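Local coordinates for hypothetical 30.2 KD protein c25g10.02 IN chromosome I (Schizosaccharomyces pombe, PDB 1KCF) that resolves Holliday junctions in mitochondrial DNA as a homodimeric, magnesium-dependent endonuclease of the RNase H-like superfamily, cutting four-way junctions at the point of strand exchange, at residues Phe56-Glu61 / Ile66-Ser71; Val113-Arg118 / Ser236-Trp241; Ile204-Glu207 / Ala211-Lys214. All blocks are in the same frame, centred on the assembly; numbering follows the deposited sequence.

Interaction 1: Phe56-Glu61 / Ile66-Ser71; sequences FASQNE and IIHNWS
F56, A57 and S58 pair antiparallel with N69, I67 and I66 respectively in a beta hairpin of the RNase H-like sheet, and a classic beta bulge at H68 and N69 opposite F56 shifts the register by one. The backbone bonds define the bulge. F56 O accepts two amides, H68 N at 2.8 Å and the longer N69 N at 3.3 Å, the latter in the carbonyl plane on a lone pair. In return F56 N donates to N69 O, 2.8 Å away. Nearer the turn, S58 and I66 form a hydrogen-bonded pair in both directions, with I66 N 2.8 Å from S58 O.

Among the side chains, F56, S58, I66 and N69 share one face of the sheet, while A57 and I67 occupy the other. The F56 ring has N69 OD1 at its edge, and the two flat groups lie side by side with planes 32° apart. N60 crosses I66, its OD1 only 3.2 Å from I66 CD1.

A side-chain bond runs from the bulge residue H68 across to S58. With CG beside its own backbone N (chi1 -52°), H68 turns its imidazole back along the hairpin, placing I66 O over the centre of one ring face. S58 OG also bonds to the amide of R41; S58 OG and H68 NE2 are hydrogen-bonded at 2.6 Å, the hydroxyl lying in the imidazole plane.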
loop_
_atom_site.group_PDB
_atom_site.type_symbol
_atom_site.label_atom_id
_atom_site.label_comp_id
_atom_site.label_asym_id
_atom_site.label_seq_id
_atom_site.Cartn_x
_atom_site.Cartn_y
_atom_site.Cartn_z
ATOM N N PHE A 56 -9.536 -9.610 -18.652
ATOM C CA PHE A 56 -8.990 -10.946 -18.438
ATOM C C PHE A 56 -8.953 -11.618 -19.806
ATOM O O PHE A 56 -9.991 -11.802 -20.441
ATOM C CB PHE A 56 -9.888 -11.714 -17.458
ATOM C CG PHE A 56 -9.350 -13.060 -17.047
ATOM C CD1 PHE A 56 -8.045 -13.197 -16.591
ATOM C CD2 PHE A 56 -10.165 -14.189 -17.092
ATOM C CE1 PHE A 56 -7.554 -14.437 -16.185
ATOM C CE2 PHE A 56 -9.683 -15.435 -16.687
ATOM C CZ PHE A 56 -8.372 -15.556 -16.232
ATOM N N ALA A 57 -7.754 -11.971 -20.264
ATOM C CA ALA A 57 -7.602 -12.577 -21.580
ATOM C C ALA A 57 -6.522 -13.651 -21.673
ATOM O O ALA A 57 -5.752 -13.859 -20.740
ATOM C CB ALA A 57 -7.318 -11.488 -22.594
ATOM N N SER A 58 -6.482 -14.322 -22.822
ATOM C CA SER A 58 -5.505 -15.376 -23.095
ATOM C C SER A 58 -5.022 -15.253 -24.537
ATOM O O SER A 58 -5.757 -14.780 -25.406
ATOM C CB SER A 58 -6.132 -16.759 -22.888
ATOM O OG SER A 58 -6.567 -16.937 -21.551
ATOM N N GLN A 59 -3.786 -15.670 -24.793
ATOM C CA GLN A 59 -3.243 -15.595 -26.141
ATOM C C GLN A 59 -3.575 -16.869 -26.897
ATOM O O GLN A 59 -3.321 -17.976 -26.421
ATOM C CB GLN A 59 -1.730 -15.392 -26.110
ATOM C CG GLN A 59 -1.148 -15.036 -27.466
ATOM C CD GLN A 59 -0.358 -13.744 -27.434
ATOM O OE1 GLN A 59 0.704 -13.666 -26.813
ATOM N NE2 GLN A 59 -0.876 -12.717 -28.102
ATOM N N ASN A 60 -4.149 -16.690 -28.083
ATOM C CA ASN A 60 -4.566 -17.786 -28.947
ATOM C C ASN A 60 -3.393 -18.452 -29.669
ATOM O O ASN A 60 -2.292 -17.901 -29.733
ATOM C CB ASN A 60 -5.568 -17.245 -29.972
ATOM C CG ASN A 60 -6.337 -18.334 -30.667
ATOM O OD1 ASN A 60 -6.913 -19.210 -30.023
ATOM N ND2 ASN A 60 -6.370 -18.277 -31.991
ATOM N N GLU A 61 -3.637 -19.646 -30.201
ATOM C CA GLU A 61 -2.612 -20.381 -30.933
ATOM C C GLU A 61 -2.246 -19.574 -32.174
ATOM O O GLU A 61 -1.125 -19.656 -32.680
ATOM C CB GLU A 61 -3.138 -21.754 -31.332
ATOM N N ILE A 66 -7.608 -13.328 -26.898
ATOM C CA ILE A 66 -8.979 -13.727 -26.636
ATOM C C ILE A 66 -9.424 -13.181 -25.286
ATOM O O ILE A 66 -8.864 -13.525 -24.247
ATOM C CB ILE A 66 -9.119 -15.261 -26.633
ATOM C CG1 ILE A 66 -8.551 -15.827 -27.938
ATOM C CG2 ILE A 66 -10.594 -15.650 -26.481
ATOM C CD1 ILE A 66 -8.472 -17.334 -27.971
ATOM N N ILE A 67 -10.435 -12.323 -25.310
ATOM C CA ILE A 67 -10.959 -11.722 -24.094
ATOM C C ILE A 67 -12.021 -12.607 -23.445
ATOM O O ILE A 67 -12.981 -13.018 -24.096
ATOM C CB ILE A 67 -11.558 -10.332 -24.402
ATOM C CG1 ILE A 67 -10.434 -9.384 -24.843
ATOM C CG2 ILE A 67 -12.308 -9.796 -23.186
ATOM C CD1 ILE A 67 -10.878 -7.980 -25.171
ATOM N N HIS A 68 -11.842 -12.900 -22.160
ATOM C CA HIS A 68 -12.786 -13.732 -21.419
ATOM C C HIS A 68 -13.753 -12.864 -20.616
ATOM O O HIS A 68 -14.964 -13.104 -20.588
ATOM C CB HIS A 68 -12.035 -14.653 -20.456
ATOM C CG HIS A 68 -10.951 -15.457 -21.103
ATOM N ND1 HIS A 68 -11.188 -16.328 -22.141
ATOM C CD2 HIS A 68 -9.624 -15.532 -20.842
ATOM C CE1 HIS A 68 -10.055 -16.909 -22.495
ATOM N NE2 HIS A 68 -9.090 -16.442 -21.722
ATOM N N ASN A 69 -13.203 -11.863 -19.941
ATOM C CA ASN A 69 -14.000 -10.954 -19.135
ATOM C C ASN A 69 -13.424 -9.567 -19.305
ATOM O O ASN A 69 -12.212 -9.402 -19.449
ATOM C CB ASN A 69 -13.973 -11.365 -17.669
ATOM C CG ASN A 69 -14.540 -12.747 -17.450
ATOM O OD1 ASN A 69 -13.832 -13.746 -17.567
ATOM N ND2 ASN A 69 -15.834 -12.815 -17.148
ATOM N N TRP A 70 -14.292 -8.566 -19.264
ATOM C CA TRP A 70 -13.856 -7.203 -19.495
ATOM C C TRP A 70 -14.875 -6.249 -18.902
ATOM O O TRP A 70 -16.060 -6.326 -19.230
ATOM C CB TRP A 70 -13.746 -7.024 -21.007
ATOM C CG TRP A 70 -13.120 -5.782 -21.484
ATOM C CD1 TRP A 70 -12.275 -4.968 -20.795
ATOM C CD2 TRP A 70 -13.220 -5.238 -22.802
ATOM N NE1 TRP A 70 -11.836 -3.952 -21.604
ATOM C CE2 TRP A 70 -12.402 -4.092 -22.842
ATOM C CE3 TRP A 70 -13.924 -5.613 -23.957
ATOM C CZ2 TRP A 70 -12.262 -3.309 -23.992
ATOM C CZ3 TRP A 70 -13.784 -4.834 -25.106
ATOM C CH2 TRP A 70 -12.959 -3.694 -25.112
ATOM N N SER A 71 -14.424 -5.348 -18.033
ATOM C CA SER A 71 -15.350 -4.414 -17.408
ATOM C C SER A 71 -14.686 -3.267 -16.647
ATOM O O SER A 71 -13.484 -3.297 -16.355
ATOM C CB SER A 71 -16.274 -5.186 -16.454
ATOM O OG SER A 71 -17.272 -4.353 -15.897
#

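Interaction 2: Val113-Arg118 / Ser236-Trp241; sequences VILMER and SGWMRW
The carbonyl oxygen of W238 accepts a hydrogen bond from NE2 of Q242, one helical turn further on, while the indole of the same residue reaches over to L115 and V113. No hydrogen bond crosses between the strand 113-118 and the helix segment 236-241; the contact is wholly apolar, with the CA atoms of L115 and W238 8.4 Å apart.

L115 makes most of it. Its side chain crosses the indole obliquely and lays both methyls against it: CD2 sits over the face of the five-membered ring, 3.7 Å from the centroid and 10° off the normal, a CH-pi contact. CD1 meets the root of the side chain instead, 3.4 Å from W238 CB, a close fit. W238 presents its ring this way because CG lies anti to the backbone N (chi1 -177°), carrying the indole out from the helix toward the strand.

This is helix-on-sheet packing in the RNase H-like fold of the RuvC resolvase family. Strand 113-118 runs parallel to its neighbours 42-47 and 162-165, and helix 224-253 covers them. D46 on the adjacent strand 42-47 and D230 on helix 224-253 itself, the two assigned magnesium ligands, have side chains about 9 Å and 11 Å from that of L115. V42, L164 and L166 touch both L115 and W238, closing the apolar core around the pair.

V113 comes from the opposite direction to W238 and takes the far end of the indole. Its CG1 methyl approaches the six-membered ring obliquely, 3.9 Å from CH2.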
loop_
_atom_site.group_PDB
_atom_site.type_symbol
_atom_site.label_atom_id
_atom_site.label_comp_id
_atom_site.label_asym_id
_atom_site.label_seq_id
_atom_site.Cartn_x
_atom_site.Cartn_y
_atom_site.Cartn_z
ATOM N N VAL A 113 -1.277 -14.610 -14.492
ATOM C CA VAL A 113 -0.537 -13.360 -14.507
ATOM C C VAL A 113 -1.469 -12.191 -14.223
ATOM O O VAL A 113 -2.611 -12.163 -14.677
ATOM C CB VAL A 113 0.134 -13.114 -15.883
ATOM C CG1 VAL A 113 0.889 -11.786 -15.864
ATOM C CG2 VAL A 113 1.086 -14.259 -16.217
ATOM N N ILE A 114 -0.973 -11.235 -13.448
ATOM C CA ILE A 114 -1.739 -10.045 -13.122
ATOM C C ILE A 114 -0.893 -8.844 -13.485
ATOM O O ILE A 114 0.216 -8.686 -12.978
ATOM C CB ILE A 114 -2.085 -9.969 -11.623
ATOM C CG1 ILE A 114 -2.993 -11.136 -11.242
ATOM C CG2 ILE A 114 -2.781 -8.644 -11.316
ATOM C CD1 ILE A 114 -3.244 -11.241 -9.760
ATOM N N LEU A 115 -1.423 -8.016 -14.377
ATOM C CA LEU A 115 -0.751 -6.809 -14.835
ATOM C C LEU A 115 -1.398 -5.610 -14.154
ATOM O O LEU A 115 -2.615 -5.412 -14.233
ATOM C CB LEU A 115 -0.889 -6.678 -16.348
ATOM C CG LEU A 115 -0.514 -7.923 -17.160
ATOM C CD1 LEU A 115 -0.715 -7.618 -18.627
ATOM C CD2 LEU A 115 0.927 -8.332 -16.882
ATOM N N MET A 116 -0.581 -4.806 -13.490
ATOM C CA MET A 116 -1.095 -3.652 -12.777
ATOM C C MET A 116 -0.537 -2.339 -13.306
ATOM O O MET A 116 0.666 -2.182 -13.508
ATOM C CB MET A 116 -0.782 -3.795 -11.289
ATOM C CG MET A 116 -1.743 -3.070 -10.363
ATOM S SD MET A 116 -1.330 -3.390 -8.629
ATOM C CE MET A 116 -2.100 -4.990 -8.401
ATOM N N GLU A 117 -1.437 -1.396 -13.531
ATOM C CA GLU A 117 -1.075 -0.085 -14.024
ATOM C C GLU A 117 -2.082 0.872 -13.413
ATOM O O GLU A 117 -3.216 0.491 -13.154
ATOM C CB GLU A 117 -1.169 -0.084 -15.548
ATOM C CG GLU A 117 -0.675 1.153 -16.234
ATOM C CD GLU A 117 -0.454 0.924 -17.720
ATOM O OE1 GLU A 117 -0.899 1.769 -18.523
ATOM O OE2 GLU A 117 0.168 -0.099 -18.087
ATOM N N ARG A 118 -1.670 2.100 -13.146
ATOM C CA ARG A 118 -2.594 3.075 -12.576
ATOM C C ARG A 118 -3.489 3.587 -13.689
ATOM O O ARG A 118 -3.045 3.751 -14.825
ATOM C CB ARG A 118 -1.842 4.262 -11.968
ATOM C CG ARG A 118 -1.142 3.988 -10.654
ATOM C CD ARG A 118 -0.398 5.237 -10.185
ATOM N NE ARG A 118 0.231 5.052 -8.880
ATOM C CZ ARG A 118 1.232 4.211 -8.639
ATOM N NH1 ARG A 118 1.733 3.467 -9.619
ATOM N NH2 ARG A 118 1.726 4.106 -7.411
ATOM N N SER A 236 -3.667 -6.790 -23.904
ATOM C CA SER A 236 -3.280 -7.163 -25.259
ATOM C C SER A 236 -1.886 -6.652 -25.596
ATOM O O SER A 236 -1.121 -7.326 -26.286
ATOM C CB SER A 236 -4.296 -6.638 -26.280
ATOM O OG SER A 236 -4.273 -5.226 -26.368
ATOM N N GLY A 237 -1.553 -5.464 -25.102
ATOM C CA GLY A 237 -0.241 -4.907 -25.370
ATOM C C GLY A 237 0.852 -5.771 -24.767
ATOM O O GLY A 237 1.847 -6.074 -25.418
ATOM N N TRP A 238 0.662 -6.181 -23.519
ATOM C CA TRP A 238 1.646 -7.006 -22.833
ATOM C C TRP A 238 1.768 -8.404 -23.447
ATOM O O TRP A 238 2.860 -8.965 -23.543
ATOM C CB TRP A 238 1.271 -7.137 -21.358
ATOM C CG TRP A 238 2.266 -7.908 -20.556
ATOM C CD1 TRP A 238 3.405 -7.426 -19.977
ATOM C CD2 TRP A 238 2.212 -9.300 -20.244
ATOM N NE1 TRP A 238 4.062 -8.436 -19.314
ATOM C CE2 TRP A 238 3.348 -9.602 -19.462
ATOM C CE3 TRP A 238 1.313 -10.331 -20.544
ATOM C CZ2 TRP A 238 3.611 -10.882 -18.978
ATOM C CZ3 TRP A 238 1.572 -11.610 -20.062
ATOM C CH2 TRP A 238 2.715 -11.871 -19.287
ATOM N N MET A 239 0.641 -8.975 -23.848
ATOM C CA MET A 239 0.660 -10.303 -24.435
ATOM C C MET A 239 1.408 -10.300 -25.757
ATOM O O MET A 239 2.084 -11.271 -26.092
ATOM C CB MET A 239 -0.766 -10.810 -24.628
ATOM C CG MET A 239 -1.452 -11.149 -23.317
ATOM S SD MET A 239 -3.239 -11.290 -23.485
ATOM C CE MET A 239 -3.347 -12.561 -24.680
ATOM N N ARG A 240 1.299 -9.206 -26.504
ATOM C CA ARG A 240 1.992 -9.111 -27.777
ATOM C C ARG A 240 3.484 -8.955 -27.536
ATOM O O ARG A 240 4.293 -9.469 -28.310
ATOM C CB ARG A 240 1.455 -7.940 -28.608
ATOM C CG ARG A 240 -0.016 -8.087 -28.988
ATOM C CD ARG A 240 -0.450 -7.042 -30.014
ATOM N NE ARG A 240 0.019 -7.364 -31.360
ATOM C CZ ARG A 240 -0.188 -6.603 -32.431
ATOM N NH1 ARG A 240 -0.860 -5.466 -32.323
ATOM N NH2 ARG A 240 0.275 -6.981 -33.614
ATOM N N TRP A 241 3.855 -8.256 -26.463
ATOM C CA TRP A 241 5.270 -8.080 -26.149
ATOM C C TRP A 241 5.894 -9.442 -25.928
ATOM O O TRP A 241 6.973 -9.733 -26.441
ATOM C CB TRP A 241 5.478 -7.251 -24.878
ATOM C CG TRP A 241 4.992 -5.845 -24.955
ATOM C CD1 TRP A 241 4.742 -5.124 -26.084
ATOM C CD2 TRP A 241 4.702 -4.980 -23.850
ATOM N NE1 TRP A 241 4.311 -3.863 -25.753
ATOM C CE2 TRP A 241 4.276 -3.746 -24.389
ATOM C CE3 TRP A 241 4.762 -5.124 -22.458
ATOM C CZ2 TRP A 241 3.908 -2.660 -23.581
ATOM C CZ3 TRP A 241 4.395 -4.042 -21.653
ATOM C CH2 TRP A 241 3.974 -2.829 -22.221
#

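Interaction 3: Ile204-Glu207 / Ala211-Lys214; sequences ILFE and ALYK
F206 and L212 bring the end of strand 204-206 and the beginning of helix 209-217 together, with their CA atoms 6.3 Å apart. This is a tight strand-turn-helix connection at one edge of the RNase H-like sheet: just three residues separate the two segments, and the chain passes from the extended backbone of F206 into a helix that begins at residue 209, with A211 in its first turn. No hydrogen bond links the segments; the contact is made by the F206 ring against side-chain and backbone atoms of the helix.

The F206 ring is the centre of these contacts. A chi1 of -61° sets the ring opposite the residue's own carbonyl carbon and lets it reach across to the helix. L212 covers one face of the ring, the two side chains crossing at about a right angle. The methine carbon CG stands over that face, 3.9 Å from the ring centroid and 19° off the normal, a CH-pi contact displaced toward the rim on the CD1 side. On the same face, but at the CD2 side of the ring, the helix backbone comes close, L212 N lying 3.6 Å from F206 CD2.

Further contacts place the connection in the sheet. Backbone hydrogen bonds join L205 and E207 to I67 on the neighbouring strand 65-73, and the F206 side chain also touches that of I67 as well as I199 from helix 191-200. The site lies away from the magnesium ligands.

A211 points its methyl at the ring from the edge: CB lies near the plane of the F206 ring, 3.8 Å from CD2.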
loop_
_atom_site.group_PDB
_atom_site.type_symbol
_atom_site.label_atom_id
_atom_site.label_comp_id
_atom_site.label_asym_id
_atom_site.label_seq_id
_atom_site.Cartn_x
_atom_site.Cartn_y
_atom_site.Cartn_z
ATOM N N ILE A 204 -8.224 -9.002 -31.823
ATOM C CA ILE A 204 -8.777 -9.252 -30.500
ATOM C C ILE A 204 -10.141 -9.905 -30.711
ATOM O O ILE A 204 -11.020 -9.322 -31.343
ATOM C CB ILE A 204 -8.972 -7.938 -29.704
ATOM C CG1 ILE A 204 -7.618 -7.388 -29.251
ATOM C CG2 ILE A 204 -9.877 -8.175 -28.507
ATOM C CD1 ILE A 204 -7.720 -6.076 -28.495
ATOM N N LEU A 205 -10.305 -11.121 -30.201
ATOM C CA LEU A 205 -11.566 -11.842 -30.325
ATOM C C LEU A 205 -12.162 -12.006 -28.939
ATOM O O LEU A 205 -11.489 -11.769 -27.931
ATOM C CB LEU A 205 -11.345 -13.229 -30.943
ATOM C CG LEU A 205 -10.897 -13.318 -32.402
ATOM C CD1 LEU A 205 -10.658 -14.777 -32.765
ATOM C CD2 LEU A 205 -11.953 -12.710 -33.310
ATOM N N PHE A 206 -13.420 -12.424 -28.889
ATOM C CA PHE A 206 -14.093 -12.626 -27.618
ATOM C C PHE A 206 -14.576 -14.058 -27.431
ATOM O O PHE A 206 -15.165 -14.648 -28.331
ATOM C CB PHE A 206 -15.274 -11.667 -27.487
ATOM C CG PHE A 206 -14.883 -10.222 -27.533
ATOM C CD1 PHE A 206 -14.527 -9.623 -28.736
ATOM C CD2 PHE A 206 -14.865 -9.459 -26.373
ATOM C CE1 PHE A 206 -14.158 -8.283 -28.784
ATOM C CE2 PHE A 206 -14.497 -8.119 -26.408
ATOM C CZ PHE A 206 -14.142 -7.529 -27.617
ATOM N N GLU A 207 -14.317 -14.608 -26.250
ATOM C CA GLU A 207 -14.730 -15.964 -25.923
ATOM C C GLU A 207 -16.244 -16.013 -25.753
ATOM O O GLU A 207 -16.900 -16.940 -26.228
ATOM C CB GLU A 207 -14.051 -16.428 -24.632
ATOM C CG GLU A 207 -14.580 -17.748 -24.085
ATOM C CD GLU A 207 -13.952 -18.122 -22.755
ATOM O OE1 GLU A 207 -13.870 -17.248 -21.866
ATOM O OE2 GLU A 207 -13.553 -19.295 -22.593
ATOM N N ALA A 211 -18.915 -9.907 -22.817
ATOM C CA ALA A 211 -17.870 -8.896 -22.911
ATOM C C ALA A 211 -18.047 -8.070 -24.177
ATOM O O ALA A 211 -18.061 -6.840 -24.128
ATOM C CB ALA A 211 -16.496 -9.560 -22.905
ATOM N N LEU A 212 -18.185 -8.751 -25.311
ATOM C CA LEU A 212 -18.368 -8.069 -26.587
ATOM C C LEU A 212 -19.582 -7.150 -26.491
ATOM O O LEU A 212 -19.586 -6.049 -27.043
ATOM C CB LEU A 212 -18.590 -9.085 -27.710
ATOM C CG LEU A 212 -18.113 -8.736 -29.126
ATOM C CD1 LEU A 212 -18.854 -9.610 -30.123
ATOM C CD2 LEU A 212 -18.356 -7.268 -29.442
ATOM N N TYR A 213 -20.607 -7.605 -25.776
ATOM C CA TYR A 213 -21.831 -6.829 -25.614
ATOM C C TYR A 213 -21.603 -5.529 -24.848
ATOM O O TYR A 213 -22.099 -4.474 -25.247
ATOM C CB TYR A 213 -22.902 -7.654 -24.890
ATOM C CG TYR A 213 -24.270 -7.003 -24.906
ATOM C CD1 TYR A 213 -25.029 -6.964 -26.074
ATOM C CD2 TYR A 213 -24.791 -6.395 -23.760
ATOM C CE1 TYR A 213 -26.272 -6.335 -26.107
ATOM C CE2 TYR A 213 -26.034 -5.763 -23.782
ATOM C CZ TYR A 213 -26.767 -5.736 -24.960
ATOM O OH TYR A 213 -27.988 -5.096 -25.000
ATOM N N LYS A 214 -20.864 -5.605 -23.743
ATOM C CA LYS A 214 -20.584 -4.420 -22.933
ATOM C C LYS A 214 -19.911 -3.341 -23.773
ATOM O O LYS A 214 -20.252 -2.158 -23.692
ATOM C CB LYS A 214 -19.661 -4.766 -21.761
ATOM C CG LYS A 214 -20.215 -5.774 -20.778
ATOM C CD LYS A 214 -19.324 -5.857 -19.544
ATOM C CE LYS A 214 -19.794 -6.941 -18.587
ATOM N NZ LYS A 214 -18.997 -6.958 -17.327
#

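Overall arrangement
All three contacts belong to one mixed sheet and its flanking helices. Interaction 2 is fully buried, close to the centre of the chain, and relies on apolar packing of a helix on the sheet. Interaction 1 is partly buried and more polar, held mainly by backbone bonds between neighbouring strands. Interaction 3, also partly buried, shares the apolar chemistry of interaction 2 but in a short local connection at the sheet edge. Interactions 1 and 3 adjoin: K214 packs against W70 and S71, and H68 ND1 makes a weak bond to E207 OE1. Toward interaction 2, the methyl of M239 packs against S58, so helix 224-253 borders the hairpin too.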